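Local coordinates for protein cytochrome C2 (Rhodospirillum rubrum, PDB 3C2C) that carries electrons by means of its covalently bound haem, probably shuttling between larger redox partners in the bacterium's photosynthetic electron-transfer chain, at residues Ser11-Ala16 / Asp98-Asn103; Ala68-Val71 / Ala76-Leu79; Tyr52-Ala57 / Ser82-Ala87. One frame throughout, in Å; residues are numbered along the deposited sequence.

Interaction 1: Ser11-Ala16 / Asp98-Asn103. With HEM (protoporphyrin IX containing Fe), chain B.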
loop_
_atom_site.group_PDB
_atom_site.type_symbol
_atom_site.label_atom_id
_atom_site.label_comp_id
_atom_site.label_asym_id
_atom_site.label_seq_id
_atom_site.Cartn_x
_atom_site.Cartn_y
_atom_site.Cartn_z
ATOM N N SER A 11 -8.885 8.588 0.843
ATOM C CA SER A 11 -8.321 7.805 -0.297
ATOM C C SER A 11 -8.180 8.614 -1.625
ATOM O O SER A 11 -7.450 8.202 -2.523
ATOM C CB SER A 11 -9.093 6.463 -0.665
ATOM O OG SER A 11 -10.318 6.718 -1.259
ATOM N N LYS A 12 -8.980 9.696 -1.584
ATOM C CA LYS A 12 -8.931 10.619 -2.758
ATOM C C LYS A 12 -7.532 11.206 -2.906
ATOM O O LYS A 12 -7.038 11.445 -4.008
ATOM C CB LYS A 12 -10.039 11.666 -2.874
ATOM C CG LYS A 12 -11.457 11.436 -2.554
ATOM C CD LYS A 12 -12.781 10.817 -3.228
ATOM N N LYS A 13 -6.747 11.221 -1.858
ATOM C CA LYS A 13 -5.347 11.544 -1.825
ATOM C C LYS A 13 -4.510 10.564 -2.576
ATOM O O LYS A 13 -3.474 10.928 -3.068
ATOM C CB LYS A 13 -4.941 11.759 -0.362
ATOM C CG LYS A 13 -5.575 13.073 0.111
ATOM C CD LYS A 13 -4.735 13.792 1.185
ATOM C CE LYS A 13 -5.094 13.007 2.480
ATOM N NZ LYS A 13 -4.952 13.960 3.696
ATOM N N CYS A 14 -4.946 9.329 -2.728
ATOM C CA CYS A 14 -4.095 8.372 -3.509
ATOM C C CYS A 14 -4.468 8.433 -5.028
ATOM O O CYS A 14 -3.847 7.650 -5.761
ATOM C CB CYS A 14 -4.575 6.889 -3.143
ATOM S SG CYS A 14 -4.699 6.861 -1.264
ATOM N N LEU A 15 -5.708 8.912 -5.424
ATOM C CA LEU A 15 -6.207 8.676 -6.765
ATOM C C LEU A 15 -5.320 9.313 -7.872
ATOM O O LEU A 15 -5.408 8.652 -8.948
ATOM C CB LEU A 15 -7.584 9.309 -6.899
ATOM C CG LEU A 15 -8.754 8.643 -6.328
ATOM C CD1 LEU A 15 -9.921 9.477 -6.552
ATOM C CD2 LEU A 15 -9.080 7.264 -6.575
ATOM N N ALA A 16 -4.417 10.216 -7.741
ATOM C CA ALA A 16 -3.591 10.541 -8.874
ATOM C C ALA A 16 -2.749 9.386 -9.250
ATOM O O ALA A 16 -2.300 9.361 -10.381
ATOM C CB ALA A 16 -2.711 11.757 -8.533
ATOM N N ASP A 98 -2.838 10.060 12.142
ATOM C CA ASP A 98 -3.166 8.684 12.556
ATOM C C ASP A 98 -4.563 8.250 12.278
ATOM O O ASP A 98 -4.871 7.117 11.942
ATOM C CB ASP A 98 -2.683 8.479 14.113
ATOM C CG ASP A 98 -1.137 7.865 14.126
ATOM O OD1 ASP A 98 -0.396 7.329 13.281
ATOM O OD2 ASP A 98 -0.681 8.367 15.148
ATOM N N ASP A 99 -5.380 9.271 12.451
ATOM C CA ASP A 99 -6.841 8.967 12.188
ATOM C C ASP A 99 -6.938 8.552 10.707
ATOM O O ASP A 99 -7.712 7.764 10.397
ATOM C CB ASP A 99 -7.684 10.110 12.679
ATOM C CG ASP A 99 -7.476 11.513 11.962
ATOM O OD1 ASP A 99 -8.621 11.706 11.271
ATOM O OD2 ASP A 99 -6.770 12.624 11.725
ATOM N N GLU A 100 -6.320 9.404 9.798
ATOM C CA GLU A 100 -6.287 9.149 8.370
ATOM C C GLU A 100 -5.860 7.748 8.046
ATOM O O GLU A 100 -6.490 7.114 7.208
ATOM C CB GLU A 100 -5.579 10.227 7.547
ATOM C CG GLU A 100 -6.210 11.638 7.654
ATOM C CD GLU A 100 -5.721 12.702 6.777
ATOM O OE1 GLU A 100 -6.205 13.857 6.526
ATOM O OE2 GLU A 100 -4.728 12.309 6.054
ATOM N N ILE A 101 -4.693 7.274 8.740
ATOM C CA ILE A 101 -4.193 6.016 8.275
ATOM C C ILE A 101 -5.234 4.972 8.602
ATOM O O ILE A 101 -5.412 3.972 7.916
ATOM C CB ILE A 101 -2.891 5.945 9.198
ATOM C CG1 ILE A 101 -1.736 6.771 8.537
ATOM C CG2 ILE A 101 -2.341 4.480 9.213
ATOM C CD1 ILE A 101 -0.550 7.130 9.317
ATOM N N GLU A 102 -5.654 5.095 9.954
ATOM C CA GLU A 102 -6.611 4.089 10.385
ATOM C C GLU A 102 -7.867 3.949 9.495
ATOM O O GLU A 102 -8.349 2.918 9.113
ATOM C CB GLU A 102 -6.980 4.299 11.871
ATOM N N ASN A 103 -8.518 5.104 9.194
ATOM C CA ASN A 103 -9.682 5.281 8.214
ATOM C C ASN A 103 -9.341 4.759 6.820
ATOM O O ASN A 103 -10.122 3.887 6.350
ATOM C CB ASN A 103 -10.007 6.750 8.314
ATOM C CG ASN A 103 -10.609 7.285 9.637
ATOM O OD1 ASN A 103 -11.079 6.463 10.510
ATOM N ND2 ASN A 103 -10.861 8.602 9.688
HETATM C CHA HEM B . 2.607 1.053 -4.171
HETATM C CHB HEM B . -1.020 2.310 -1.085
HETATM C CHC HEM B . -0.566 6.967 -2.598
HETATM C CHD HEM B . 2.652 5.649 -5.924
HETATM C C1A HEM B . 1.632 1.097 -3.153
HETATM C C2A HEM B . 1.302 -0.043 -2.323
HETATM C C3A HEM B . 0.249 0.260 -1.577
HETATM C C4A HEM B . 0.002 1.701 -1.717
HETATM C CMA HEM B . -0.402 -0.659 -0.451
HETATM C CAA HEM B . 2.005 -1.470 -2.478
HETATM C CBA HEM B . 1.191 -2.578 -3.241
HETATM C CGA HEM B . 1.939 -3.847 -3.441
HETATM O O1A HEM B . 2.933 -4.169 -2.647
HETATM O O2A HEM B . 1.418 -4.625 -4.256
HETATM C C1B HEM B . -1.270 3.688 -1.407
HETATM C C2B HEM B . -2.202 4.467 -0.661
HETATM C C3B HEM B . -1.997 5.729 -1.095
HETATM C C4B HEM B . -0.901 5.823 -1.958
HETATM C CMB HEM B . -3.339 3.871 0.245
HETATM C CAB HEM B . -2.678 7.062 -0.505
HETATM C CBB HEM B . -2.975 7.121 0.917
HETATM C C1C HEM B . 0.342 6.972 -3.570
HETATM C C2C HEM B . 0.666 8.208 -4.460
HETATM C C3C HEM B . 1.664 7.842 -5.248
HETATM C C4C HEM B . 1.742 6.374 -5.199
HETATM C CMC HEM B . 0.173 9.561 -3.965
HETATM C CAC HEM B . 2.445 8.692 -6.283
HETATM C CBC HEM B . 2.872 9.973 -6.083
HETATM C C1D HEM B . 2.957 4.322 -5.701
HETATM C C2D HEM B . 3.940 3.562 -6.395
HETATM C C3D HEM B . 3.917 2.300 -5.927
HETATM C C4D HEM B . 3.001 2.224 -4.852
HETATM C CMD HEM B . 4.777 4.254 -7.543
HETATM C CAD HEM B . 4.873 1.125 -6.333
HETATM C CBD HEM B . 6.201 1.438 -5.654
HETATM C CGD HEM B . 7.426 0.757 -6.222
HETATM O O1D HEM B . 7.329 -0.361 -6.797
HETATM O O2D HEM B . 8.583 1.306 -5.950
HETATM N NA HEM B . 0.817 2.090 -2.759
HETATM N NB HEM B . -0.404 4.560 -2.124
HETATM N NC HEM B . 1.049 5.932 -4.080
HETATM N ND HEM B . 2.381 3.522 -4.699
HETATM FE FE HEM B . 0.957 4.017 -3.447
#

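Interaction 2: Ala68-Val71 / Ala76-Leu79. With HEM (protoporphyrin IX containing Fe), chain B.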
loop_
_atom_site.group_PDB
_atom_site.type_symbol
_atom_site.label_atom_id
_atom_site.label_comp_id
_atom_site.label_asym_id
_atom_site.label_seq_id
_atom_site.Cartn_x
_atom_site.Cartn_y
_atom_site.Cartn_z
ATOM N N ALA A 68 -0.302 0.057 7.914
ATOM C CA ALA A 68 -0.211 1.236 8.842
ATOM C C ALA A 68 1.180 1.697 8.722
ATOM O O ALA A 68 1.357 2.921 8.831
ATOM C CB ALA A 68 -0.868 1.117 10.166
ATOM N N ALA A 69 2.230 0.907 9.081
ATOM C CA ALA A 69 3.632 1.360 9.081
ATOM C C ALA A 69 4.062 1.832 7.678
ATOM O O ALA A 69 4.810 2.799 7.500
ATOM C CB ALA A 69 4.315 0.095 9.468
ATOM N N TYR A 70 3.639 1.040 6.656
ATOM C CA TYR A 70 3.995 1.466 5.268
ATOM C C TYR A 70 3.568 2.863 4.904
ATOM O O TYR A 70 4.339 3.621 4.363
ATOM C CB TYR A 70 3.287 0.427 4.323
ATOM C CG TYR A 70 3.716 0.745 2.954
ATOM C CD1 TYR A 70 4.945 0.588 2.316
ATOM C CD2 TYR A 70 2.687 1.114 2.026
ATOM C CE1 TYR A 70 5.311 0.858 1.011
ATOM C CE2 TYR A 70 2.963 1.406 0.685
ATOM C CZ TYR A 70 4.207 1.089 0.137
ATOM O OH TYR A 70 4.380 1.392 -1.188
ATOM N N VAL A 71 2.254 3.042 5.158
ATOM C CA VAL A 71 1.719 4.335 4.466
ATOM C C VAL A 71 2.223 5.587 5.292
ATOM O O VAL A 71 2.195 6.707 4.748
ATOM C CB VAL A 71 0.162 4.459 4.444
ATOM C CG1 VAL A 71 -0.337 3.344 3.569
ATOM C CG2 VAL A 71 -0.526 4.562 5.847
ATOM N N ALA A 76 11.242 4.174 4.461
ATOM C CA ALA A 76 11.680 3.494 5.678
ATOM C C ALA A 76 11.089 2.099 5.795
ATOM O O ALA A 76 11.782 1.089 6.001
ATOM C CB ALA A 76 11.584 4.519 6.834
ATOM N N PHE A 77 9.752 1.969 5.451
ATOM C CA PHE A 77 9.217 0.692 5.416
ATOM C C PHE A 77 10.131 -0.205 4.563
ATOM O O PHE A 77 10.244 -1.386 5.081
ATOM C CB PHE A 77 7.757 0.474 5.172
ATOM C CG PHE A 77 7.045 -0.756 5.392
ATOM C CD1 PHE A 77 6.961 -1.816 4.494
ATOM C CD2 PHE A 77 6.471 -0.975 6.641
ATOM C CE1 PHE A 77 6.207 -2.926 4.642
ATOM C CE2 PHE A 77 5.674 -2.138 6.816
ATOM C CZ PHE A 77 5.502 -3.126 5.789
ATOM N N VAL A 78 10.145 -0.159 3.232
ATOM C CA VAL A 78 10.809 -1.094 2.373
ATOM C C VAL A 78 12.323 -1.298 2.899
ATOM O O VAL A 78 12.710 -2.473 2.619
ATOM C CB VAL A 78 10.687 -0.932 0.893
ATOM C CG1 VAL A 78 9.153 -0.715 0.752
ATOM C CG2 VAL A 78 11.517 0.037 0.190
ATOM N N LEU A 79 13.073 -0.425 3.279
ATOM C CA LEU A 79 14.417 -0.784 3.896
ATOM C C LEU A 79 14.379 -1.845 4.968
ATOM O O LEU A 79 15.171 -2.770 4.993
ATOM C CB LEU A 79 15.080 0.532 4.486
ATOM C CG LEU A 79 16.030 1.472 3.817
ATOM C CD1 LEU A 79 17.031 0.853 2.946
ATOM C CD2 LEU A 79 16.158 2.998 3.813
HETATM C CHA HEM B . 2.607 1.053 -4.171
HETATM C CHB HEM B . -1.020 2.310 -1.085
HETATM C CHC HEM B . -0.566 6.967 -2.598
HETATM C CHD HEM B . 2.652 5.649 -5.924
HETATM C C1A HEM B . 1.632 1.097 -3.153
HETATM C C2A HEM B . 1.302 -0.043 -2.323
HETATM C C3A HEM B . 0.249 0.260 -1.577
HETATM C C4A HEM B . 0.002 1.701 -1.717
HETATM C CMA HEM B . -0.402 -0.659 -0.451
HETATM C CAA HEM B . 2.005 -1.470 -2.478
HETATM C CBA HEM B . 1.191 -2.578 -3.241
HETATM C CGA HEM B . 1.939 -3.847 -3.441
HETATM O O1A HEM B . 2.933 -4.169 -2.647
HETATM O O2A HEM B . 1.418 -4.625 -4.256
HETATM C C1B HEM B . -1.270 3.688 -1.407
HETATM C C2B HEM B . -2.202 4.467 -0.661
HETATM C C3B HEM B . -1.997 5.729 -1.095
HETATM C C4B HEM B . -0.901 5.823 -1.958
HETATM C CMB HEM B . -3.339 3.871 0.245
HETATM C CAB HEM B . -2.678 7.062 -0.505
HETATM C CBB HEM B . -2.975 7.121 0.917
HETATM C C1C HEM B . 0.342 6.972 -3.570
HETATM C C2C HEM B . 0.666 8.208 -4.460
HETATM C C3C HEM B . 1.664 7.842 -5.248
HETATM C C4C HEM B . 1.742 6.374 -5.199
HETATM C CMC HEM B . 0.173 9.561 -3.965
HETATM C CAC HEM B . 2.445 8.692 -6.283
HETATM C CBC HEM B . 2.872 9.973 -6.083
HETATM C C1D HEM B . 2.957 4.322 -5.701
HETATM C C2D HEM B . 3.940 3.562 -6.395
HETATM C C3D HEM B . 3.917 2.300 -5.927
HETATM C C4D HEM B . 3.001 2.224 -4.852
HETATM C CMD HEM B . 4.777 4.254 -7.543
HETATM C CAD HEM B . 4.873 1.125 -6.333
HETATM C CBD HEM B . 6.201 1.438 -5.654
HETATM C CGD HEM B . 7.426 0.757 -6.222
HETATM O O1D HEM B . 7.329 -0.361 -6.797
HETATM O O2D HEM B . 8.583 1.306 -5.950
HETATM N NA HEM B . 0.817 2.090 -2.759
HETATM N NB HEM B . -0.404 4.560 -2.124
HETATM N NC HEM B . 1.049 5.932 -4.080
HETATM N ND HEM B . 2.381 3.522 -4.699
HETATM FE FE HEM B . 0.957 4.017 -3.447
#

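Interaction 3: Tyr52-Ala57 / Ser82-Ala87. With HEM (protoporphyrin IX containing Fe), chain B.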
loop_
_atom_site.group_PDB
_atom_site.type_symbol
_atom_site.label_atom_id
_atom_site.label_comp_id
_atom_site.label_asym_id
_atom_site.label_seq_id
_atom_site.Cartn_x
_atom_site.Cartn_y
_atom_site.Cartn_z
ATOM N N TYR A 52 10.130 -4.718 -3.221
ATOM C CA TYR A 52 8.766 -5.286 -3.006
ATOM C C TYR A 52 8.795 -6.737 -3.380
ATOM O O TYR A 52 8.145 -7.430 -2.561
ATOM C CB TYR A 52 7.557 -4.595 -3.881
ATOM C CG TYR A 52 7.380 -3.099 -3.326
ATOM C CD1 TYR A 52 6.268 -2.769 -2.584
ATOM C CD2 TYR A 52 8.312 -2.071 -3.706
ATOM C CE1 TYR A 52 6.152 -1.479 -2.097
ATOM C CE2 TYR A 52 8.212 -0.780 -3.100
ATOM C CZ TYR A 52 7.077 -0.471 -2.362
ATOM O OH TYR A 52 6.887 0.847 -1.983
ATOM N N THR A 53 9.531 -7.085 -4.324
ATOM C CA THR A 53 9.726 -8.499 -4.657
ATOM C C THR A 53 10.418 -9.325 -3.541
ATOM O O THR A 53 10.154 -10.512 -3.233
ATOM C CB THR A 53 10.679 -8.288 -5.946
ATOM O OG1 THR A 53 9.633 -8.110 -6.979
ATOM C CG2 THR A 53 11.728 -9.291 -6.182
ATOM N N GLU A 54 11.273 -8.732 -2.791
ATOM C CA GLU A 54 12.096 -9.171 -1.644
ATOM C C GLU A 54 11.163 -9.030 -0.462
ATOM O O GLU A 54 11.137 -10.170 0.001
ATOM C CB GLU A 54 13.198 -8.051 -1.374
ATOM C CG GLU A 54 14.314 -8.203 -2.379
ATOM C CD GLU A 54 15.474 -7.222 -2.273
ATOM O OE1 GLU A 54 15.375 -6.007 -2.068
ATOM O OE2 GLU A 54 16.685 -7.653 -2.345
ATOM N N MET A 55 10.189 -8.152 -0.115
ATOM C CA MET A 55 9.290 -8.301 0.947
ATOM C C MET A 55 8.484 -9.570 0.594
ATOM O O MET A 55 8.019 -10.341 1.536
ATOM C CB MET A 55 8.360 -7.050 1.192
ATOM C CG MET A 55 9.457 -5.932 1.405
ATOM S SD MET A 55 8.442 -4.538 2.035
ATOM C CE MET A 55 7.293 -4.376 0.749
ATOM N N LYS A 56 8.205 -9.718 -0.669
ATOM C CA LYS A 56 7.176 -10.756 -1.083
ATOM C C LYS A 56 7.867 -12.173 -0.833
ATOM O O LYS A 56 7.279 -13.041 -0.261
ATOM C CB LYS A 56 6.680 -10.647 -2.473
ATOM C CG LYS A 56 5.956 -11.941 -2.888
ATOM C CD LYS A 56 5.112 -11.585 -4.165
ATOM C CE LYS A 56 5.734 -12.254 -5.343
ATOM N NZ LYS A 56 4.598 -12.301 -6.446
ATOM N N ALA A 57 9.067 -12.290 -1.257
ATOM C CA ALA A 57 9.867 -13.524 -0.845
ATOM C C ALA A 57 9.932 -13.904 0.598
ATOM O O ALA A 57 9.989 -15.050 1.070
ATOM C CB ALA A 57 11.318 -13.246 -1.319
ATOM N N SER A 82 12.605 -5.406 3.952
ATOM C CA SER A 82 13.359 -6.080 2.898
ATOM C C SER A 82 14.793 -6.553 3.590
ATOM O O SER A 82 15.151 -7.600 3.066
ATOM C CB SER A 82 13.657 -5.189 1.647
ATOM O OG SER A 82 14.657 -4.219 1.646
ATOM N N GLY A 83 15.443 -5.710 4.228
ATOM C CA GLY A 83 16.821 -6.112 4.758
ATOM C C GLY A 83 17.774 -5.814 3.743
ATOM O O GLY A 83 18.897 -6.301 3.723
ATOM N N ASP A 84 17.287 -4.984 2.731
ATOM C CA ASP A 84 18.241 -4.686 1.595
ATOM C C ASP A 84 18.604 -3.232 1.744
ATOM O O ASP A 84 17.718 -2.451 1.953
ATOM C CB ASP A 84 17.608 -5.095 0.286
ATOM C CG ASP A 84 18.435 -4.709 -0.963
ATOM O OD1 ASP A 84 19.345 -3.877 -0.758
ATOM O OD2 ASP A 84 18.198 -5.297 -2.078
ATOM N N PRO A 85 19.931 -2.952 2.062
ATOM C CA PRO A 85 20.169 -1.445 2.390
ATOM C C PRO A 85 19.937 -0.590 1.043
ATOM O O PRO A 85 20.172 0.588 1.206
ATOM C CB PRO A 85 21.647 -1.384 3.023
ATOM C CG PRO A 85 22.369 -2.507 2.123
ATOM C CD PRO A 85 21.280 -3.638 2.343
ATOM N N LYS A 86 19.955 -1.373 -0.037
ATOM C CA LYS A 86 20.043 -0.454 -1.237
ATOM C C LYS A 86 18.552 -0.291 -1.777
ATOM O O LYS A 86 18.220 0.288 -2.779
ATOM C CB LYS A 86 21.239 -0.914 -2.102
ATOM C CG LYS A 86 22.741 -0.807 -2.347
ATOM N N ALA A 87 17.563 -0.715 -0.932
ATOM C CA ALA A 87 16.084 -0.663 -1.143
ATOM C C ALA A 87 15.549 0.750 -1.605
ATOM O O ALA A 87 15.707 1.804 -1.004
ATOM C CB ALA A 87 15.179 -1.400 -0.193
HETATM C CHA HEM B . 2.607 1.053 -4.171
HETATM C CHB HEM B . -1.020 2.310 -1.085
HETATM C CHC HEM B . -0.566 6.967 -2.598
HETATM C CHD HEM B . 2.652 5.649 -5.924
HETATM C C1A HEM B . 1.632 1.097 -3.153
HETATM C C2A HEM B . 1.302 -0.043 -2.323
HETATM C C3A HEM B . 0.249 0.260 -1.577
HETATM C C4A HEM B . 0.002 1.701 -1.717
HETATM C CMA HEM B . -0.402 -0.659 -0.451
HETATM C CAA HEM B . 2.005 -1.470 -2.478
HETATM C CBA HEM B . 1.191 -2.578 -3.241
HETATM C CGA HEM B . 1.939 -3.847 -3.441
HETATM O O1A HEM B . 2.933 -4.169 -2.647
HETATM O O2A HEM B . 1.418 -4.625 -4.256
HETATM C C1B HEM B . -1.270 3.688 -1.407
HETATM C C2B HEM B . -2.202 4.467 -0.661
HETATM C C3B HEM B . -1.997 5.729 -1.095
HETATM C C4B HEM B . -0.901 5.823 -1.958
HETATM C CMB HEM B . -3.339 3.871 0.245
HETATM C CAB HEM B . -2.678 7.062 -0.505
HETATM C CBB HEM B . -2.975 7.121 0.917
HETATM C C1C HEM B . 0.342 6.972 -3.570
HETATM C C2C HEM B . 0.666 8.208 -4.460
HETATM C C3C HEM B . 1.664 7.842 -5.248
HETATM C C4C HEM B . 1.742 6.374 -5.199
HETATM C CMC HEM B . 0.173 9.561 -3.965
HETATM C CAC HEM B . 2.445 8.692 -6.283
HETATM C CBC HEM B . 2.872 9.973 -6.083
HETATM C C1D HEM B . 2.957 4.322 -5.701
HETATM C C2D HEM B . 3.940 3.562 -6.395
HETATM C C3D HEM B . 3.917 2.300 -5.927
HETATM C C4D HEM B . 3.001 2.224 -4.852
HETATM C CMD HEM B . 4.777 4.254 -7.543
HETATM C CAD HEM B . 4.873 1.125 -6.333
HETATM C CBD HEM B . 6.201 1.438 -5.654
HETATM C CGD HEM B . 7.426 0.757 -6.222
HETATM O O1D HEM B . 7.329 -0.361 -6.797
HETATM O O2D HEM B . 8.583 1.306 -5.950
HETATM N NA HEM B . 0.817 2.090 -2.759
HETATM N NB HEM B . -0.404 4.560 -2.124
HETATM N NC HEM B . 1.049 5.932 -4.080
HETATM N ND HEM B . 2.381 3.522 -4.699
HETATM FE FE HEM B . 0.957 4.017 -3.447
#

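Interaction 1: Ser11-Ala16 / Asp98-Asn103
Lys13 and Glu100 meet across backbones that stay well apart: residues 11-16 follow helix 4-10 with helical torsions but without a regular helix's bonding, while 98-103 opens helix 98-108, and the two CA atoms, Lys13 CA and Glu100 CA, are 10.5 Å from each other. The side chains span that distance alone. Lys13 reaches out with a chain bent at its second and third torsions (chi3 -79°), whereas Glu100 is straight beyond CG, and the two cross at roughly a right angle. The ammonium group comes in between the carboxylate oxygens: Lys13 NZ lies 2.9 Å from Glu100 OE2 in a salt bridge, approaching that oxygen on its syn side, 20° out of the carboxylate plane. A weak second bond runs from Lys13 NZ to Glu100 OE1 at 3.1 Å. This uneven fork probably offsets the two charges at the surface and is likely to limit rotation of the carboxylate.

The next residue fixes the haem. Cys14 is the first cysteine of the CXXCH haem-attachment motif of c-type cytochromes, and the thioether from Cys14 SG to HEM CAB is modelled rather long at 2.2 Å. Its SG stands anti to the carbonyl carbon (chi1 -47°), which places it toward this vinyl-derived carbon. The turn carrying it is held by the bond from Cys14 N to Ser11 O at 2.8 Å, and Ser11 OG reaches back to Glu8 O. Behind the salt bridge, Glu100 rests on Val10 and Asn103 on Ala6, where the first and last helices of the cytochrome c fold pack together, and Asn103 OD1 accepts a bond from Asp3 N.

Interaction 2: Ala68-Val71 / Ala76-Leu79
Tyr70 and Phe77 both turn CG away from the backbone N (chi1 -175° and -166°), which swings their rings into the space between helices 64-72 and 74-82, where the two CA atoms, Tyr70 CA and Phe77 CA, approach to 5.3 Å. The rings form an offset edge-to-face pair, centroids 5.6 Å apart and planes at 77°, with the Tyr70 edge directed at the Phe77 face. Tyr70 CB sits over the centre of that face as a CH-pi contact, 4.1 Å from the Phe77 ring centroid. Ala69 CB meets the Phe77 edge near its plane, 3.7 Å from Phe77 CD2. Farther along the tyrosine, Val78 CG1 lies at the ring edge, 4.2 Å from Tyr70 CE1. The outer end of Tyr70 reaches the haem, with Tyr70 OH 3.4 Å from HEM C1A, and its hydroxyl is hydrogen-bonded to Tyr52. Replacing Tyr70 with an alanine would probably open a gap between Phe77 and the porphyrin and leave the Tyr52 hydroxyl without this partner. Trp62 and Met91 also touch Tyr70, which lines the haem pocket of this cytochrome c fold, with Phe77 behind it between helices 64-72 and 74-82.

Interaction 3: Tyr52-Ala57 / Ser82-Ala87
Ser82 OG, on a residue packed against Glu54 and Met55, is gripped twice: it accepts from Asp84 N at 2.9 Å, with an N-H...O angle of 145°, and it is also bonded to Val78 O one helical turn back. With chi1 at 77°, OG sits between its own backbone N and carbonyl carbon, within reach of both partners. Across from it, the CB atoms Ser82 CB and Glu54 CB come within 4.2 Å of each other, and Met55 CG lies 4.1 Å from Ser82 N.

Ser82 opens an ST turn where helix 74-82 ends, and Gly83 leaves helical geometry with positive phi. Asp84 then starts an Asx turn, its OD1 accepting from Lys86 N at 2.7 Å on the anti side, and a type I beta turn runs from Asp84 to Ala87. With OD1 so engaged, the other oxygen faces the helix: Asp84 OD2 lies 2.8 Å from Glu54 OE2 and 2.9 Å from Glu54 OE1, the carboxylate planes 70° apart. Both groups are acceptors, so as carboxylates they make a close like-charge approach rather than a hydrogen bond; their closeness would probably raise the proton affinity of one or both. At the start of the same stretch of helix 50-57, the Tyr52 ring lies beside the haem propionates, Tyr52 CE2 3.6 Å from HEM O2D and Tyr52 CD1 near HEM O1A, while its hydroxyl bonds to Ser89. Met55 meanwhile packs on Phe77 and Leu60, joining this helix to helix 74-82.

How the interactions relate
From the N terminus, helix 4-10 leads into 11-16, which interaction 1 ties to helix 98-108, closing a loop over most of the chain. Inside it, interaction 3 closes a second loop, from helix 50-57 to the turn after helix 74-82, and interaction 2 nests within that, joining neighbouring helices 64-72 and 74-82. None of the three crosses another. Interactions 2 and 3 abut, with Val78 against Tyr52 and Leu79 beside Asp84 and Pro85, while Ile101 of helix 98-108 packs on Ala68 and Val71. Interactions 1 and 3, their centres about 25 Å apart, do not touch, but all three reach the haem.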